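Local coordinates for protein ribosomal RNA small subunit methyltransferase E (Legionella pneumophila, PDB 5O95) that probably methylates the N3 position of a specific uridine in 16S rRNA, using S-adenosyl-L-methionine as methyl donor, on the assembled small ribosomal subunit, at residues B[94-98]-B[226-232]; B[83-89]-B[107-113]; B[168-174]-B[190-196]; B[134-138]-B[150-154]. One frame throughout, in Å; residues are numbered along the deposited sequence. Where two conformers were deposited one is given.

Contact 1. Residues B[94-98]-B[226-232]; sequences RMEMV and RTETAAI
Two helix starts run side by side in the SPOUT methyltransferase domain. The axes of 94-98 and 227-232 come within 9.3 Å, nearly parallel at 13°. V98 and E228 are nearest, with CA atoms 5.8 Å apart. R226 is the N-cap residue. Its NH1 lies 3.9 Å from R94 NH1. A water bridges the two guanidinium groups to E228: it accepts from R94 NE (2.7 Å) and R226 NH1 (2.9 Å) and donates to E228 OE1 (2.9 Å). R94 NH2 is hydrogen-bonded to K91 O. T227 binds S-adenosyl-L-methionine. E228 (chi1 p, chi2 m) puts CG 3.6 Å from M97 SD and CB 3.8 Å from V98 CG2. Its OE2 forms a salt bridge with K101 of the second subunit. A231 CB meets V98 CG1 at 4.1 Å. I232 (m, m) places CG1 3.9 Å from M97 CE. M97 and I232 also pack on their counterparts across the dimer interface. Strand 82-88 packs against both helices, with Q87 touching A231 and V98, while M95 turns to helix 124-145.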
loop_
_atom_site.group_PDB
_atom_site.type_symbol
_atom_site.label_atom_id
_atom_site.label_comp_id
_atom_site.label_asym_id
_atom_site.label_seq_id
_atom_site.Cartn_x
_atom_site.Cartn_y
_atom_site.Cartn_z
ATOM N N ARG B 94 3.408 -5.747 -10.283
ATOM C CA ARG B 94 2.426 -4.966 -9.537
ATOM C C ARG B 94 1.248 -5.825 -9.098
ATOM O O ARG B 94 0.721 -5.652 -7.988
ATOM C CB ARG B 94 1.964 -3.785 -10.401
ATOM C CG ARG B 94 3.060 -2.776 -10.688
ATOM C CD ARG B 94 2.757 -1.972 -11.940
ATOM N NE ARG B 94 3.722 -0.887 -12.149
ATOM C CZ ARG B 94 4.930 -1.053 -12.677
ATOM N NH1 ARG B 94 5.739 -0.010 -12.826
ATOM N NH2 ARG B 94 5.331 -2.263 -13.054
ATOM N N MET B 95 0.842 -6.794 -9.928
ATOM C CA MET B 95 -0.308 -7.606 -9.555
ATOM C C MET B 95 0.007 -8.457 -8.343
ATOM O O MET B 95 -0.859 -8.665 -7.485
ATOM C CB MET B 95 -0.732 -8.508 -10.706
ATOM C CG MET B 95 -2.039 -9.236 -10.459
ATOM S SD MET B 95 -3.462 -8.128 -10.298
ATOM C CE MET B 95 -4.151 -8.286 -11.952
ATOM N N GLU B 96 1.250 -8.929 -8.236
ATOM C CA GLU B 96 1.604 -9.759 -7.083
ATOM C C GLU B 96 1.458 -8.964 -5.794
ATOM O O GLU B 96 0.990 -9.485 -4.778
ATOM C CB GLU B 96 3.029 -10.281 -7.256
ATOM C CG GLU B 96 3.181 -11.427 -8.295
ATOM C CD GLU B 96 2.968 -11.049 -9.766
ATOM O OE1 GLU B 96 2.998 -9.855 -10.136
ATOM O OE2 GLU B 96 2.796 -11.984 -10.581
ATOM N N MET B 97 1.806 -7.686 -5.829
ATOM C CA MET B 97 1.622 -6.828 -4.666
ATOM C C MET B 97 0.143 -6.643 -4.359
ATOM O O MET B 97 -0.273 -6.738 -3.191
ATOM C CB MET B 97 2.305 -5.484 -4.955
ATOM C CG MET B 97 2.724 -4.726 -3.731
ATOM S SD MET B 97 2.073 -3.070 -3.832
ATOM C CE MET B 97 0.343 -3.443 -3.695
ATOM N N VAL B 98 -0.672 -6.421 -5.392
ATOM C CA VAL B 98 -2.108 -6.232 -5.197
ATOM C C VAL B 98 -2.743 -7.480 -4.607
ATOM O O VAL B 98 -3.613 -7.385 -3.742
ATOM C CB VAL B 98 -2.794 -5.831 -6.512
ATOM C CG1 VAL B 98 -4.292 -5.832 -6.357
ATOM C CG2 VAL B 98 -2.315 -4.443 -6.952
ATOM N N ARG B 226 -0.187 5.368 -8.431
ATOM C CA ARG B 226 0.128 4.126 -9.129
ATOM C C ARG B 226 -1.018 3.122 -8.981
ATOM O O ARG B 226 -1.767 3.146 -8.001
ATOM C CB ARG B 226 1.437 3.554 -8.585
ATOM C CG ARG B 226 2.640 4.344 -8.990
ATOM C CD ARG B 226 3.904 3.783 -8.356
ATOM N NE ARG B 226 5.086 4.482 -8.860
ATOM C CZ ARG B 226 5.658 4.233 -10.035
ATOM N NH1 ARG B 226 5.153 3.302 -10.839
ATOM N NH2 ARG B 226 6.727 4.922 -10.413
ATOM N N THR B 227 -1.170 2.236 -9.971
ATOM C CA THR B 227 -2.308 1.318 -9.955
ATOM C C THR B 227 -2.319 0.446 -8.706
ATOM O O THR B 227 -3.380 0.221 -8.119
ATOM C CB THR B 227 -2.348 0.464 -11.223
ATOM O OG1 THR B 227 -1.036 -0.038 -11.513
ATOM C CG2 THR B 227 -2.864 1.297 -12.384
ATOM N N GLU B 228 -1.147 -0.025 -8.267
ATOM C CA GLU B 228 -1.120 -0.861 -7.076
ATOM C C GLU B 228 -1.402 -0.043 -5.834
ATOM O O GLU B 228 -2.065 -0.531 -4.914
ATOM C CB GLU B 228 0.197 -1.640 -6.959
ATOM C CG GLU B 228 1.423 -0.845 -6.546
ATOM C CD GLU B 228 2.116 -0.134 -7.701
ATOM O OE1 GLU B 228 1.564 -0.098 -8.817
ATOM O OE2 GLU B 228 3.228 0.387 -7.483
ATOM N N THR B 229 -0.962 1.218 -5.804
ATOM C CA THR B 229 -1.324 2.058 -4.670
ATOM C C THR B 229 -2.820 2.298 -4.652
ATOM O O THR B 229 -3.447 2.269 -3.587
ATOM C CB THR B 229 -0.607 3.400 -4.802
ATOM O OG1 THR B 229 0.791 3.183 -4.968
ATOM C CG2 THR B 229 -0.829 4.233 -3.523
ATOM N N ALA B 230 -3.399 2.561 -5.819
ATOM C CA ALA B 230 -4.818 2.850 -5.927
ATOM C C ALA B 230 -5.659 1.706 -5.391
ATOM O O ALA B 230 -6.651 1.940 -4.702
ATOM C CB ALA B 230 -5.198 3.128 -7.381
ATOM N N ALA B 231 -5.324 0.468 -5.765
ATOM C CA ALA B 231 -6.051 -0.678 -5.233
ATOM C C ALA B 231 -6.058 -0.670 -3.718
ATOM O O ALA B 231 -7.109 -0.840 -3.092
ATOM C CB ALA B 231 -5.427 -1.975 -5.742
ATOM N N ILE B 232 -4.888 -0.511 -3.110
ATOM C CA ILE B 232 -4.840 -0.661 -1.658
ATOM C C ILE B 232 -5.446 0.561 -0.966
ATOM O O ILE B 232 -6.085 0.437 0.078
ATOM C CB ILE B 232 -3.418 -1.019 -1.194
ATOM C CG1 ILE B 232 -2.899 -2.233 -1.988
ATOM C CG2 ILE B 232 -3.419 -1.392 0.297
ATOM C CD1 ILE B 232 -3.949 -3.371 -2.233
HETATM O O HOH W 1 2.992 1.389 -10.889
#

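Contact 2. Residues B[83-89]-B[107-113]; sequences IHLAQAI and VACITPL
Strands 83-88 and 109-113 pair in parallel, crossing at -24° with axes 4.4 Å apart. H84 pairs with C109, through to A88 with L113. Backbone bonds run from L85 N to C109 O (2.9 Å) and T111 N to L85 O (2.8 Å) through to I89 N to L113 O (2.9 Å). At the start, I83 O accepts from A108 N (2.9 Å) and C109 N (3.2 Å). H84 (chi1 t) extends its ring across to 109-113, where NE2 at the ring edge hydrogen-bonds OG1 of T111 (m) at 2.7 Å. C109 (t) lays SG over the ring face, 3.7 Å from its centroid. On the sheet face of H84, A86 and T111, L113 (t, p) brings CD2 to 4.1 Å from A86 CB. On the face of L85 and Q87, L85 (t, p) sets CB 3.9 Å from V107 CG2. This is the right-handed beta-alpha-beta crossover through helix 94-104. Strands 191-196 and 152-158 flank it. Helices 94-104 and 227-242 pack on the L85 face.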
loop_
_atom_site.group_PDB
_atom_site.type_symbol
_atom_site.label_atom_id
_atom_site.label_comp_id
_atom_site.label_asym_id
_atom_site.label_seq_id
_atom_site.Cartn_x
_atom_site.Cartn_y
_atom_site.Cartn_z
ATOM N N ILE B 83 -15.979 -6.835 -0.710
ATOM C CA ILE B 83 -15.497 -6.059 -1.848
ATOM C C ILE B 83 -15.023 -7.037 -2.908
ATOM O O ILE B 83 -14.246 -7.952 -2.611
ATOM C CB ILE B 83 -14.346 -5.134 -1.435
ATOM C CG1 ILE B 83 -14.775 -4.249 -0.253
ATOM C CG2 ILE B 83 -13.892 -4.308 -2.634
ATOM C CD1 ILE B 83 -13.645 -3.377 0.279
ATOM N N HIS B 84 -15.497 -6.852 -4.133
ATOM C CA HIS B 84 -15.007 -7.578 -5.300
ATOM C C HIS B 84 -14.171 -6.589 -6.108
ATOM O O HIS B 84 -14.719 -5.670 -6.727
ATOM C CB HIS B 84 -16.173 -8.094 -6.132
ATOM C CG HIS B 84 -15.750 -8.918 -7.309
ATOM N ND1 HIS B 84 -16.655 -9.534 -8.141
ATOM C CD2 HIS B 84 -14.523 -9.234 -7.787
ATOM C CE1 HIS B 84 -16.006 -10.196 -9.084
ATOM N NE2 HIS B 84 -14.710 -10.028 -8.893
ATOM N N LEU B 85 -12.850 -6.786 -6.086
ATOM C CA LEU B 85 -11.892 -5.939 -6.778
ATOM C C LEU B 85 -11.635 -6.512 -8.159
ATOM O O LEU B 85 -11.297 -7.691 -8.284
ATOM C CB LEU B 85 -10.566 -5.948 -6.016
ATOM C CG LEU B 85 -9.442 -5.244 -6.785
ATOM C CD1 LEU B 85 -9.741 -3.749 -7.057
ATOM C CD2 LEU B 85 -8.114 -5.423 -6.033
ATOM N N ALA B 86 -11.774 -5.670 -9.186
ATOM C CA ALA B 86 -11.422 -6.035 -10.557
ATOM C C ALA B 86 -10.213 -5.178 -10.889
ATOM O O ALA B 86 -10.336 -3.956 -11.010
ATOM C CB ALA B 86 -12.584 -5.762 -11.514
ATOM N N GLN B 87 -9.033 -5.798 -10.943
ATOM C CA GLN B 87 -7.767 -5.077 -11.045
ATOM C C GLN B 87 -7.211 -5.311 -12.437
ATOM O O GLN B 87 -6.952 -6.460 -12.810
ATOM C CB GLN B 87 -6.770 -5.600 -10.004
ATOM C CG GLN B 87 -5.416 -4.889 -10.015
ATOM C CD GLN B 87 -5.488 -3.464 -9.468
ATOM O OE1 GLN B 87 -6.415 -3.122 -8.750
ATOM N NE2 GLN B 87 -4.507 -2.626 -9.819
ATOM N N ALA B 88 -7.010 -4.231 -13.191
ATOM C CA ALA B 88 -6.478 -4.380 -14.539
ATOM C C ALA B 88 -5.075 -4.969 -14.486
ATOM O O ALA B 88 -4.276 -4.636 -13.605
ATOM C CB ALA B 88 -6.458 -3.024 -15.232
ATOM N N ILE B 89 -4.777 -5.862 -15.433
ATOM C CA ILE B 89 -3.455 -6.470 -15.475
ATOM C C ILE B 89 -2.416 -5.417 -15.847
ATOM O O ILE B 89 -2.727 -4.389 -16.457
ATOM C CB ILE B 89 -3.412 -7.710 -16.388
ATOM C CG1 ILE B 89 -3.793 -7.346 -17.826
ATOM C CG2 ILE B 89 -4.337 -8.789 -15.835
ATOM C CD1 ILE B 89 -3.608 -8.509 -18.824
ATOM N N VAL B 107 -10.238 -8.156 1.153
ATOM C CA VAL B 107 -11.016 -8.256 -0.078
ATOM C C VAL B 107 -11.703 -9.620 -0.105
ATOM O O VAL B 107 -11.148 -10.619 0.350
ATOM C CB VAL B 107 -10.082 -8.043 -1.282
ATOM C CG1 VAL B 107 -9.256 -9.318 -1.561
ATOM C CG2 VAL B 107 -10.854 -7.604 -2.527
ATOM N N ALA B 108 -12.933 -9.646 -0.622
ATOM C CA ALA B 108 -13.702 -10.881 -0.681
ATOM C C ALA B 108 -13.452 -11.653 -1.969
ATOM O O ALA B 108 -13.465 -12.889 -1.956
ATOM C CB ALA B 108 -15.194 -10.554 -0.568
ATOM N N CYS B 109 -13.200 -10.949 -3.070
ATOM C CA CYS B 109 -13.107 -11.550 -4.395
ATOM C C CYS B 109 -12.198 -10.675 -5.239
ATOM O O CYS B 109 -12.253 -9.451 -5.132
ATOM C CB CYS B 109 -14.473 -11.555 -5.079
ATOM S SG CYS B 109 -14.579 -12.679 -6.491
ATOM N N ILE B 110 -11.387 -11.304 -6.090
ATOM C CA ILE B 110 -10.463 -10.588 -6.968
ATOM C C ILE B 110 -10.616 -11.147 -8.374
ATOM O O ILE B 110 -10.493 -12.360 -8.562
ATOM C CB ILE B 110 -8.995 -10.759 -6.530
ATOM C CG1 ILE B 110 -8.803 -10.378 -5.071
ATOM C CG2 ILE B 110 -8.088 -9.887 -7.422
ATOM C CD1 ILE B 110 -7.546 -10.961 -4.465
ATOM N N THR B 111 -10.821 -10.270 -9.357
ATOM C CA THR B 111 -10.823 -10.658 -10.772
ATOM C C THR B 111 -9.710 -9.924 -11.508
ATOM O O THR B 111 -9.713 -8.683 -11.534
ATOM C CB THR B 111 -12.171 -10.335 -11.439
ATOM O OG1 THR B 111 -13.209 -11.116 -10.837
ATOM C CG2 THR B 111 -12.111 -10.631 -12.950
ATOM N N PRO B 112 -8.737 -10.616 -12.094
ATOM C CA PRO B 112 -7.808 -9.937 -13.008
ATOM C C PRO B 112 -8.592 -9.462 -14.219
ATOM O O PRO B 112 -9.392 -10.200 -14.785
ATOM C CB PRO B 112 -6.801 -11.037 -13.375
ATOM C CG PRO B 112 -6.960 -12.094 -12.278
ATOM C CD PRO B 112 -8.410 -12.037 -11.918
ATOM N N LEU B 113 -8.388 -8.201 -14.592
ATOM C CA LEU B 113 -9.211 -7.549 -15.592
ATOM C C LEU B 113 -8.364 -7.216 -16.811
ATOM O O LEU B 113 -7.227 -6.760 -16.681
ATOM C CB LEU B 113 -9.809 -6.264 -15.010
ATOM C CG LEU B 113 -10.943 -5.593 -15.785
ATOM C CD1 LEU B 113 -12.170 -6.514 -15.893
ATOM C CD2 LEU B 113 -11.310 -4.277 -15.125
#

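Contact 3. Residues B[168-174]-B[190-196]; sequences EHLKLIL and PDVALII
These neighbouring parallel strands belong to the SPOUT domain, the knotted fold of this methyltransferase class. Strands 170-174 and 191-196 cross at -15°, with axes 4.6 Å apart. K171 pairs with A193, L172 with L194 and I173 with I195. Four backbone hydrogen bonds join them: A193 N to L170 O (2.9 Å), L172 N to A193 O (2.8 Å), I195 N to L172 O (2.9 Å) and L174 N to I195 O (3.0 Å). L172 (m, t) sets CD1 4.0 Å from V192 CG2 and CB 4.1 Å from L194 CD1, on the side packed by helix 227-242. On the other, I173 (t, t) puts CG1 3.9 Å from I195 CB, and I195 packs on F162. L174, which binds S-adenosyl-L-methionine, has CD1 3.5 Å from I196 CD1. At the polar start, D191, chi1 p, brings its carboxylate toward 168-174, and OD1 accepts from H169 N at 2.8 Å. P190, after a cis peptide bond, sets CG over the H169 ring face, 3.6 Å from the centroid, a CH-pi contact.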
loop_
_atom_site.group_PDB
_atom_site.type_symbol
_atom_site.label_atom_id
_atom_site.label_comp_id
_atom_site.label_asym_id
_atom_site.label_seq_id
_atom_site.Cartn_x
_atom_site.Cartn_y
_atom_site.Cartn_z
ATOM N N GLU B 168 -23.155 -6.824 -7.621
ATOM C CA GLU B 168 -22.962 -6.171 -6.334
ATOM C C GLU B 168 -23.890 -4.964 -6.195
ATOM O O GLU B 168 -24.236 -4.300 -7.177
ATOM C CB GLU B 168 -21.500 -5.726 -6.193
ATOM C CG GLU B 168 -20.503 -6.849 -5.901
ATOM C CD GLU B 168 -20.127 -7.657 -7.132
ATOM O OE1 GLU B 168 -20.439 -7.213 -8.256
ATOM O OE2 GLU B 168 -19.507 -8.732 -6.983
ATOM N N HIS B 169 -24.293 -4.677 -4.951
ATOM C CA HIS B 169 -25.274 -3.615 -4.720
ATOM C C HIS B 169 -24.708 -2.233 -5.012
ATOM O O HIS B 169 -25.447 -1.338 -5.440
ATOM C CB HIS B 169 -25.803 -3.659 -3.285
ATOM C CG HIS B 169 -26.723 -4.807 -3.018
ATOM N ND1 HIS B 169 -27.711 -4.761 -2.058
ATOM C CD2 HIS B 169 -26.805 -6.035 -3.581
ATOM C CE1 HIS B 169 -28.361 -5.912 -2.040
ATOM N NE2 HIS B 169 -27.830 -6.703 -2.955
ATOM N N LEU B 170 -23.420 -2.035 -4.775
ATOM C CA LEU B 170 -22.745 -0.784 -5.085
ATOM C C LEU B 170 -21.646 -1.089 -6.088
ATOM O O LEU B 170 -20.878 -2.036 -5.900
ATOM C CB LEU B 170 -22.144 -0.177 -3.815
ATOM C CG LEU B 170 -21.310 1.099 -3.998
ATOM C CD1 LEU B 170 -22.159 2.237 -4.570
ATOM C CD2 LEU B 170 -20.683 1.497 -2.662
ATOM N N LYS B 171 -21.577 -0.305 -7.160
ATOM C CA LYS B 171 -20.635 -0.573 -8.238
ATOM C C LYS B 171 -19.860 0.702 -8.532
ATOM O O LYS B 171 -20.451 1.722 -8.894
ATOM C CB LYS B 171 -21.368 -1.093 -9.477
ATOM C CG LYS B 171 -22.063 -2.432 -9.227
ATOM C CD LYS B 171 -22.748 -3.002 -10.460
ATOM C CE LYS B 171 -24.043 -2.276 -10.772
ATOM N NZ LYS B 171 -24.926 -3.084 -11.687
ATOM N N LEU B 172 -18.548 0.646 -8.326
ATOM C CA LEU B 172 -17.700 1.820 -8.428
ATOM C C LEU B 172 -16.569 1.576 -9.414
ATOM O O LEU B 172 -16.099 0.452 -9.597
ATOM C CB LEU B 172 -17.099 2.166 -7.074
ATOM C CG LEU B 172 -18.114 2.424 -5.974
ATOM C CD1 LEU B 172 -17.363 2.564 -4.647
ATOM C CD2 LEU B 172 -18.923 3.666 -6.259
ATOM N N ILE B 173 -16.122 2.653 -10.049
ATOM C CA ILE B 173 -14.971 2.589 -10.934
ATOM C C ILE B 173 -14.083 3.784 -10.619
ATOM O O ILE B 173 -14.574 4.907 -10.477
ATOM C CB ILE B 173 -15.407 2.550 -12.415
ATOM C CG1 ILE B 173 -14.199 2.489 -13.354
ATOM C CG2 ILE B 173 -16.363 3.695 -12.733
ATOM C CD1 ILE B 173 -14.594 2.095 -14.766
ATOM N N LEU B 174 -12.784 3.536 -10.471
ATOM C CA LEU B 174 -11.822 4.620 -10.276
ATOM C C LEU B 174 -11.615 5.330 -11.604
ATOM O O LEU B 174 -10.889 4.850 -12.476
ATOM C CB LEU B 174 -10.503 4.086 -9.735
ATOM C CG LEU B 174 -10.429 3.890 -8.225
ATOM C CD1 LEU B 174 -9.043 3.431 -7.843
ATOM C CD2 LEU B 174 -10.766 5.199 -7.527
ATOM N N PRO B 190 -24.297 -5.039 1.790
ATOM C CA PRO B 190 -23.516 -6.281 1.686
ATOM C C PRO B 190 -22.199 -6.212 0.921
ATOM O O PRO B 190 -21.203 -6.763 1.396
ATOM C CB PRO B 190 -24.473 -7.239 0.962
ATOM C CG PRO B 190 -25.350 -6.340 0.135
ATOM C CD PRO B 190 -25.486 -5.048 0.917
ATOM N N ASP B 191 -22.185 -5.573 -0.246
ATOM C CA ASP B 191 -21.083 -5.801 -1.162
ATOM C C ASP B 191 -20.851 -4.597 -2.062
ATOM O O ASP B 191 -21.695 -3.709 -2.199
ATOM C CB ASP B 191 -21.280 -7.078 -1.992
ATOM C CG ASP B 191 -22.619 -7.119 -2.721
ATOM O OD1 ASP B 191 -23.365 -6.124 -2.708
ATOM O OD2 ASP B 191 -22.921 -8.169 -3.320
ATOM N N VAL B 192 -19.677 -4.595 -2.679
ATOM C CA VAL B 192 -19.281 -3.524 -3.586
ATOM C C VAL B 192 -18.362 -4.124 -4.637
ATOM O O VAL B 192 -17.491 -4.941 -4.321
ATOM C CB VAL B 192 -18.633 -2.350 -2.815
ATOM C CG1 VAL B 192 -17.480 -2.823 -1.963
ATOM C CG2 VAL B 192 -18.174 -1.247 -3.772
ATOM N N ALA B 193 -18.576 -3.730 -5.893
ATOM C CA ALA B 193 -17.667 -4.053 -6.986
ATOM C C ALA B 193 -16.861 -2.800 -7.278
ATOM O O ALA B 193 -17.421 -1.703 -7.334
ATOM C CB ALA B 193 -18.427 -4.498 -8.238
ATOM N N LEU B 194 -15.548 -2.956 -7.387
ATOM C CA LEU B 194 -14.648 -1.835 -7.637
ATOM C C LEU B 194 -13.753 -2.182 -8.809
ATOM O O LEU B 194 -13.005 -3.164 -8.750
ATOM C CB LEU B 194 -13.775 -1.576 -6.407
ATOM C CG LEU B 194 -12.652 -0.557 -6.549
ATOM C CD1 LEU B 194 -13.233 0.831 -6.741
ATOM C CD2 LEU B 194 -11.752 -0.643 -5.317
ATOM N N ILE B 195 -13.804 -1.354 -9.850
ATOM C CA ILE B 195 -12.950 -1.489 -11.025
ATOM C C ILE B 195 -11.784 -0.520 -10.887
ATOM O O ILE B 195 -11.987 0.694 -10.775
ATOM C CB ILE B 195 -13.728 -1.190 -12.313
ATOM C CG1 ILE B 195 -14.841 -2.220 -12.510
ATOM C CG2 ILE B 195 -12.777 -1.226 -13.513
ATOM C CD1 ILE B 195 -15.695 -1.968 -13.715
ATOM N N ILE B 196 -10.565 -1.051 -10.907
ATOM C CA ILE B 196 -9.350 -0.249 -11.023
ATOM C C ILE B 196 -8.763 -0.540 -12.388
ATOM O O ILE B 196 -8.411 -1.691 -12.680
ATOM C CB ILE B 196 -8.345 -0.618 -9.932
ATOM C CG1 ILE B 196 -9.058 -0.548 -8.585
ATOM C CG2 ILE B 196 -7.095 0.261 -10.025
ATOM C CD1 ILE B 196 -8.276 0.054 -7.527
#

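Contact 4. Residues B[134-138]-B[150-154]; sequences WLNII and IPELR
Helix residues 134-138 pack on residues 150-154, the turn into strand 152-158 and its first residues, and no hydrogen bond joins them. Within the helix I138 N bonds W134 O (3.0 Å). W134 (chi1 m) points toward the strand, and its CB is 4.0 Å from L153 CD2. Its NE1 instead bonds E96 OE2 on helix 94-104. L135 (t, p) has its backbone N 3.7 Å and its CB 4.2 Å from L153 CD2, while its CD1 reaches I150 CG2 at 4.4 Å. The L135 and L153 CA atoms are 6.9 Å apart. This is the helix of a beta-alpha-beta unit, strand 109-114, helix 124-145 and strand 152-158, packing on the edge strand that follows it. N136 and I137 face elsewhere. I138 (m, t) returns one turn later. Its CG2 lies 3.4 Å from P151 CD and 3.8 Å from I150 CG2, and its CD1 is 4.2 Å from L153 CB. E152 points away, and its OE2 forms a salt bridge with R154 NE (2.8 Å).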
loop_
_atom_site.group_PDB
_atom_site.type_symbol
_atom_site.label_atom_id
_atom_site.label_comp_id
_atom_site.label_asym_id
_atom_site.label_seq_id
_atom_site.Cartn_x
_atom_site.Cartn_y
_atom_site.Cartn_z
ATOM N N TRP B 134 -0.581 -16.533 -8.066
ATOM C CA TRP B 134 -1.388 -15.534 -7.372
ATOM C C TRP B 134 -2.226 -16.164 -6.276
ATOM O O TRP B 134 -2.382 -15.571 -5.196
ATOM C CB TRP B 134 -2.302 -14.804 -8.350
ATOM C CG TRP B 134 -1.566 -13.940 -9.305
ATOM C CD1 TRP B 134 -0.297 -13.440 -9.159
ATOM C CD2 TRP B 134 -2.038 -13.485 -10.572
ATOM N NE1 TRP B 134 0.041 -12.687 -10.262
ATOM C CE2 TRP B 134 -1.011 -12.700 -11.143
ATOM C CE3 TRP B 134 -3.234 -13.653 -11.277
ATOM C CZ2 TRP B 134 -1.139 -12.095 -12.398
ATOM C CZ3 TRP B 134 -3.359 -13.050 -12.536
ATOM C CH2 TRP B 134 -2.318 -12.272 -13.069
ATOM N N LEU B 135 -2.774 -17.362 -6.522
ATOM C CA LEU B 135 -3.489 -18.056 -5.440
ATOM C C LEU B 135 -2.558 -18.318 -4.276
ATOM O O LEU B 135 -2.945 -18.124 -3.112
ATOM C CB LEU B 135 -4.102 -19.383 -5.909
ATOM C CG LEU B 135 -4.801 -20.163 -4.776
ATOM C CD1 LEU B 135 -6.048 -19.428 -4.339
ATOM C CD2 LEU B 135 -5.129 -21.576 -5.243
ATOM N N ASN B 136 -1.332 -18.757 -4.559
ATOM C CA ASN B 136 -0.407 -19.029 -3.465
ATOM C C ASN B 136 -0.030 -17.754 -2.709
ATOM O O ASN B 136 0.142 -17.791 -1.495
ATOM C CB ASN B 136 0.790 -19.868 -3.930
ATOM C CG ASN B 136 0.422 -21.342 -4.131
ATOM O OD1 ASN B 136 -0.575 -21.810 -3.577
ATOM N ND2 ASN B 136 1.225 -22.070 -4.897
ATOM N N ILE B 137 0.063 -16.613 -3.399
ATOM C CA ILE B 137 0.325 -15.351 -2.704
ATOM C C ILE B 137 -0.833 -14.979 -1.790
ATOM O O ILE B 137 -0.628 -14.497 -0.666
ATOM C CB ILE B 137 0.602 -14.261 -3.746
ATOM C CG1 ILE B 137 1.951 -14.529 -4.365
ATOM C CG2 ILE B 137 0.559 -12.864 -3.117
ATOM C CD1 ILE B 137 2.195 -13.721 -5.650
ATOM N N ILE B 138 -2.067 -15.178 -2.261
ATOM C CA ILE B 138 -3.230 -14.886 -1.431
ATOM C C ILE B 138 -3.249 -15.787 -0.207
ATOM O O ILE B 138 -3.487 -15.330 0.918
ATOM C CB ILE B 138 -4.510 -15.025 -2.263
ATOM C CG1 ILE B 138 -4.553 -13.932 -3.345
ATOM C CG2 ILE B 138 -5.728 -15.044 -1.381
ATOM C CD1 ILE B 138 -5.631 -14.188 -4.362
ATOM N N ILE B 150 -10.138 -17.871 2.491
ATOM C CA ILE B 150 -9.336 -17.404 1.365
ATOM C C ILE B 150 -10.224 -16.592 0.429
ATOM O O ILE B 150 -11.307 -17.054 0.073
ATOM C CB ILE B 150 -8.758 -18.597 0.583
ATOM C CG1 ILE B 150 -8.130 -19.627 1.531
ATOM C CG2 ILE B 150 -7.781 -18.085 -0.505
ATOM C CD1 ILE B 150 -6.990 -19.095 2.360
ATOM N N PRO B 151 -9.805 -15.382 0.009
ATOM C CA PRO B 151 -10.584 -14.634 -0.985
ATOM C C PRO B 151 -10.775 -15.472 -2.235
ATOM O O PRO B 151 -9.926 -16.287 -2.590
ATOM C CB PRO B 151 -9.699 -13.412 -1.309
ATOM C CG PRO B 151 -8.591 -13.389 -0.342
ATOM C CD PRO B 151 -8.601 -14.686 0.470
ATOM N N GLU B 152 -11.905 -15.258 -2.908
ATOM C CA GLU B 152 -12.132 -15.892 -4.198
ATOM C C GLU B 152 -11.254 -15.222 -5.248
ATOM O O GLU B 152 -11.234 -13.995 -5.367
ATOM C CB GLU B 152 -13.608 -15.766 -4.584
ATOM C CG GLU B 152 -13.975 -16.476 -5.885
ATOM C CD GLU B 152 -15.461 -16.400 -6.197
ATOM O OE1 GLU B 152 -16.212 -15.785 -5.411
ATOM O OE2 GLU B 152 -15.879 -16.956 -7.232
ATOM N N LEU B 153 -10.504 -16.027 -6.003
ATOM C CA LEU B 153 -9.700 -15.529 -7.111
ATOM C C LEU B 153 -10.407 -16.014 -8.364
ATOM O O LEU B 153 -10.509 -17.222 -8.600
ATOM C CB LEU B 153 -8.262 -16.036 -7.034
ATOM C CG LEU B 153 -7.370 -15.732 -8.251
ATOM C CD1 LEU B 153 -7.263 -14.241 -8.485
ATOM C CD2 LEU B 153 -5.977 -16.321 -8.040
ATOM N N ARG B 154 -10.957 -15.079 -9.121
ATOM C CA ARG B 154 -11.732 -15.405 -10.304
ATOM C C ARG B 154 -10.834 -15.460 -11.530
ATOM O O ARG B 154 -9.760 -14.864 -11.569
ATOM C CB ARG B 154 -12.820 -14.354 -10.520
ATOM C CG ARG B 154 -13.897 -14.347 -9.464
ATOM C CD ARG B 154 -15.047 -15.246 -9.847
ATOM N NE ARG B 154 -16.252 -14.916 -9.095
ATOM C CZ ARG B 154 -17.183 -14.064 -9.512
ATOM N NH1 ARG B 154 -17.053 -13.452 -10.683
ATOM N NH2 ARG B 154 -18.246 -13.822 -8.759
#

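Contacts 2 and 3 are strand pairs of one parallel sheet, joined through neighbouring strands 82-88 and 191-196. Contact 2 is central and buried; contact 3 is only partly buried, with exposed H169 and P190 at one end. Contacts 1 and 4 are side-chain packing without direct hydrogen bonds between their segments. Contact 1 is buried between helices and the second subunit, and carries charges bridged by water. Contact 4 is apolar, at the sheet edge, and only partly buried. Its strand pairs with 109-114 of contact 2, and W134 meets M95 and E96 of contact 1. Contacts 1 and 3 hold cofactor-binding residues T227 and L174; contact 4 lies away from that site.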